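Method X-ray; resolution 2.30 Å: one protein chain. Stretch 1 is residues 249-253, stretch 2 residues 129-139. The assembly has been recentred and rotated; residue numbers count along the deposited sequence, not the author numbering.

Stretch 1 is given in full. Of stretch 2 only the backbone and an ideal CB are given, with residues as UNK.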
# COMPACT_ATOMS: atom_id res chain seq x y z
N MSE A 249 -9.92 6.65 11.97
CA MSE A 249 -9.43 5.33 12.33
C MSE A 249 -7.93 5.28 12.26
O MSE A 249 -7.31 5.95 11.43
CB MSE A 249 -9.98 4.25 11.38
CG MSE A 249 -9.10 2.98 11.30
SE MSE A 249 -9.91 1.67 10.15
CE MSE A 249 -9.57 2.44 8.38
N LEU A 250 -7.35 4.48 13.13
CA LEU A 250 -5.91 4.27 13.19
C LEU A 250 -5.75 2.77 13.12
O LEU A 250 -6.34 2.04 13.91
CB LEU A 250 -5.34 4.80 14.51
CG LEU A 250 -5.25 6.33 14.60
CD1 LEU A 250 -4.88 6.74 16.00
CD2 LEU A 250 -4.21 6.84 13.60
N ALA A 251 -4.97 2.29 12.16
CA ALA A 251 -4.76 0.86 12.04
C ALA A 251 -3.28 0.59 11.84
O ALA A 251 -2.56 1.43 11.30
CB ALA A 251 -5.58 0.31 10.86
N ALA A 252 -2.84 -0.58 12.29
CA ALA A 252 -1.46 -1.00 12.17
C ALA A 252 -1.37 -2.21 11.24
O ALA A 252 -2.10 -3.18 11.42
CB ALA A 252 -0.87 -1.35 13.54
N ASP A 253 -0.49 -2.12 10.26
CA ASP A 253 -0.28 -3.19 9.30
C ASP A 253 0.70 -4.18 9.91
O ASP A 253 1.25 -3.94 10.98
CB ASP A 253 0.34 -2.67 7.99
CG ASP A 253 -0.59 -1.77 7.20
OD1 ASP A 253 -1.76 -2.14 6.99
OD2 ASP A 253 -0.13 -0.69 6.77
N UNK A 129 6.13 -0.45 19.01
CA UNK A 129 6.03 0.94 18.56
C UNK A 129 4.70 1.28 17.88
O UNK A 129 4.04 2.26 18.25
CB UNK A 129 7.18 1.24 17.59
N UNK A 130 4.30 0.46 16.90
CA UNK A 130 3.05 0.70 16.18
C UNK A 130 1.83 0.67 17.11
O UNK A 130 1.08 1.63 17.19
CB UNK A 130 2.88 -0.34 15.07
N UNK A 131 1.65 -0.44 17.83
CA UNK A 131 0.51 -0.53 18.74
C UNK A 131 0.56 0.55 19.84
O UNK A 131 -0.47 1.12 20.21
CB UNK A 131 0.47 -1.92 19.38
N UNK A 132 1.75 0.85 20.36
CA UNK A 132 1.87 1.85 21.42
C UNK A 132 1.52 3.23 20.86
O UNK A 132 0.86 4.03 21.53
CB UNK A 132 3.28 1.85 22.01
N UNK A 133 1.97 3.51 19.64
CA UNK A 133 1.68 4.78 19.00
C UNK A 133 0.16 4.97 18.87
O UNK A 133 -0.39 6.01 19.24
CB UNK A 133 2.36 4.85 17.63
N UNK A 134 -0.51 3.94 18.36
CA UNK A 134 -1.96 3.98 18.21
C UNK A 134 -2.65 4.25 19.54
O UNK A 134 -3.59 5.03 19.59
CB UNK A 134 -2.47 2.67 17.61
N UNK A 135 -2.19 3.61 20.60
CA UNK A 135 -2.80 3.81 21.91
C UNK A 135 -2.65 5.26 22.39
O UNK A 135 -3.62 5.88 22.85
CB UNK A 135 -2.18 2.85 22.93
N UNK A 136 -1.45 5.80 22.27
CA UNK A 136 -1.14 7.18 22.68
C UNK A 136 -1.86 8.21 21.82
O UNK A 136 -2.32 9.24 22.32
CB UNK A 136 0.37 7.42 22.61
N UNK A 137 -1.95 7.94 20.52
CA UNK A 137 -2.60 8.89 19.63
C UNK A 137 -4.11 8.86 19.87
O UNK A 137 -4.76 9.90 19.79
CB UNK A 137 -2.27 8.58 18.17
N UNK A 138 -4.65 7.69 20.18
CA UNK A 138 -6.07 7.60 20.46
C UNK A 138 -6.35 8.38 21.75
O UNK A 138 -7.29 9.16 21.82
CB UNK A 138 -6.52 6.14 20.58
N UNK A 139 -5.49 8.18 22.76
CA UNK A 139 -5.63 8.86 24.05
C UNK A 139 -5.52 10.37 23.87
O UNK A 139 -6.10 11.12 24.65
CB UNK A 139 -4.57 8.37 25.04

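The visible strand, 249-252, runs nearly antiparallel to the helix, at 168° between their N-to-C directions, with axes 8.6 Å apart at closest. It offers Leu250 and Ala252, whose CB atoms point toward the helix, while Ala251 points away.

Position 129 has nothing of the strand within 5.5 Å of its ideal CB. Phi of -50° suits proline, and a helix's first turn tolerates one, but many residues would do. It is Pro129, whose carbonyl O accepts the first helical hydrogen bond, from the N of 133 at 2.8 Å.

Position 130 points at Ala252, its ideal CB 4.2 Å from Ala252 CB. With the backbones this close, CA to CA 6.3 Å, a small residue such as alanine, serine or cysteine fits readily. Ser130 meets the alanine with its CB and turns OG, at chi1 m, to a hydrogen bond elsewhere in the structure.

Position 131 points sideways, and its ideal CB touches nothing of the strand. A long apolar chain could still reach back, whether leucine, methionine or an aromatic. Phe131 does so: with chi1 m, its CE1 comes 3.9 Å from Ala252 CB, which approaches the ring obliquely.

Positions 132 and 133 find open space on this side, and small, polar or helix-favouring residues would all do; they are Ala132 and Ala133.

Position 134 points toward the strand, its ideal CB 4.7 Å from Leu250 CB, with Ala252's small methyl leaving room beyond. Isoleucine, leucine, methionine or perhaps valine would suit. Ile134, m then t, spans both neighbours: CG2 lies 4.0 Å from Leu250 CB, and CD1 packs 3.5 Å from Ala252 CB.

Positions 135 and 136 get no guidance from the strand; 135 points away. Polar or small helix formers would suit both. Asn135 and Ala136 make no contact with it.

Position 137 points toward Leu250, its ideal CB 3.9 Å from CD1. Alanine or an apolar residue would serve, as would a long chain whose aliphatic stem can lie against Leu250, though the strand offers no charged partner for its end. Arg137 places CB 3.9 Å from Leu250 CD1 and lays one guanidinium face over Leu250 CD2; NE and NH2 are hydrogen-bonded elsewhere.

Position 138 points sideways, with its ideal CB 4.9 Å from Leu250 CD1, inviting a short branched or modest apolar residue. Val138, chi1 t, brings CG2 within 3.9 Å of that CD1.

Position 139 is beyond the strand's reach, and many residues would suit; it is Ala139.

Stretch 2 129-139: PSFAAINARVA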
# COMPACT_ATOMS: atom_id res chain seq x y z
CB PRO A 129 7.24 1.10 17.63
CG PRO A 129 8.26 0.18 18.25
CD PRO A 129 7.43 -1.05 18.64
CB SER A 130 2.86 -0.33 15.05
OG SER A 130 3.96 -0.29 14.15
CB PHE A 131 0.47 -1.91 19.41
CG PHE A 131 0.27 -3.06 18.45
CD1 PHE A 131 -0.43 -2.90 17.26
CD2 PHE A 131 0.80 -4.31 18.75
CE1 PHE A 131 -0.60 -3.96 16.38
CE2 PHE A 131 0.64 -5.38 17.89
CZ PHE A 131 -0.06 -5.22 16.69
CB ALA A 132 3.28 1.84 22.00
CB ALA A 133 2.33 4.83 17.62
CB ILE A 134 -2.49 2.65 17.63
CG1 ILE A 134 -1.92 2.43 16.23
CG2 ILE A 134 -4.03 2.66 17.59
CD1 ILE A 134 -2.37 1.12 15.58
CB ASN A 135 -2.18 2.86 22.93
CG ASN A 135 -2.85 2.96 24.29
OD1 ASN A 135 -2.53 3.85 25.08
ND2 ASN A 135 -3.79 2.06 24.56
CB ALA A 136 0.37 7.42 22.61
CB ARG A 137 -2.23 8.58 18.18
CG ARG A 137 -0.74 8.76 17.91
CD ARG A 137 -0.32 8.30 16.51
NE ARG A 137 -0.95 9.09 15.45
CZ ARG A 137 -0.77 8.88 14.15
NH1 ARG A 137 0.03 7.90 13.74
NH2 ARG A 137 -1.38 9.64 13.27
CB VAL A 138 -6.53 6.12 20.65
CG1 VAL A 138 -7.92 6.08 21.29
CG2 VAL A 138 -6.58 5.41 19.28
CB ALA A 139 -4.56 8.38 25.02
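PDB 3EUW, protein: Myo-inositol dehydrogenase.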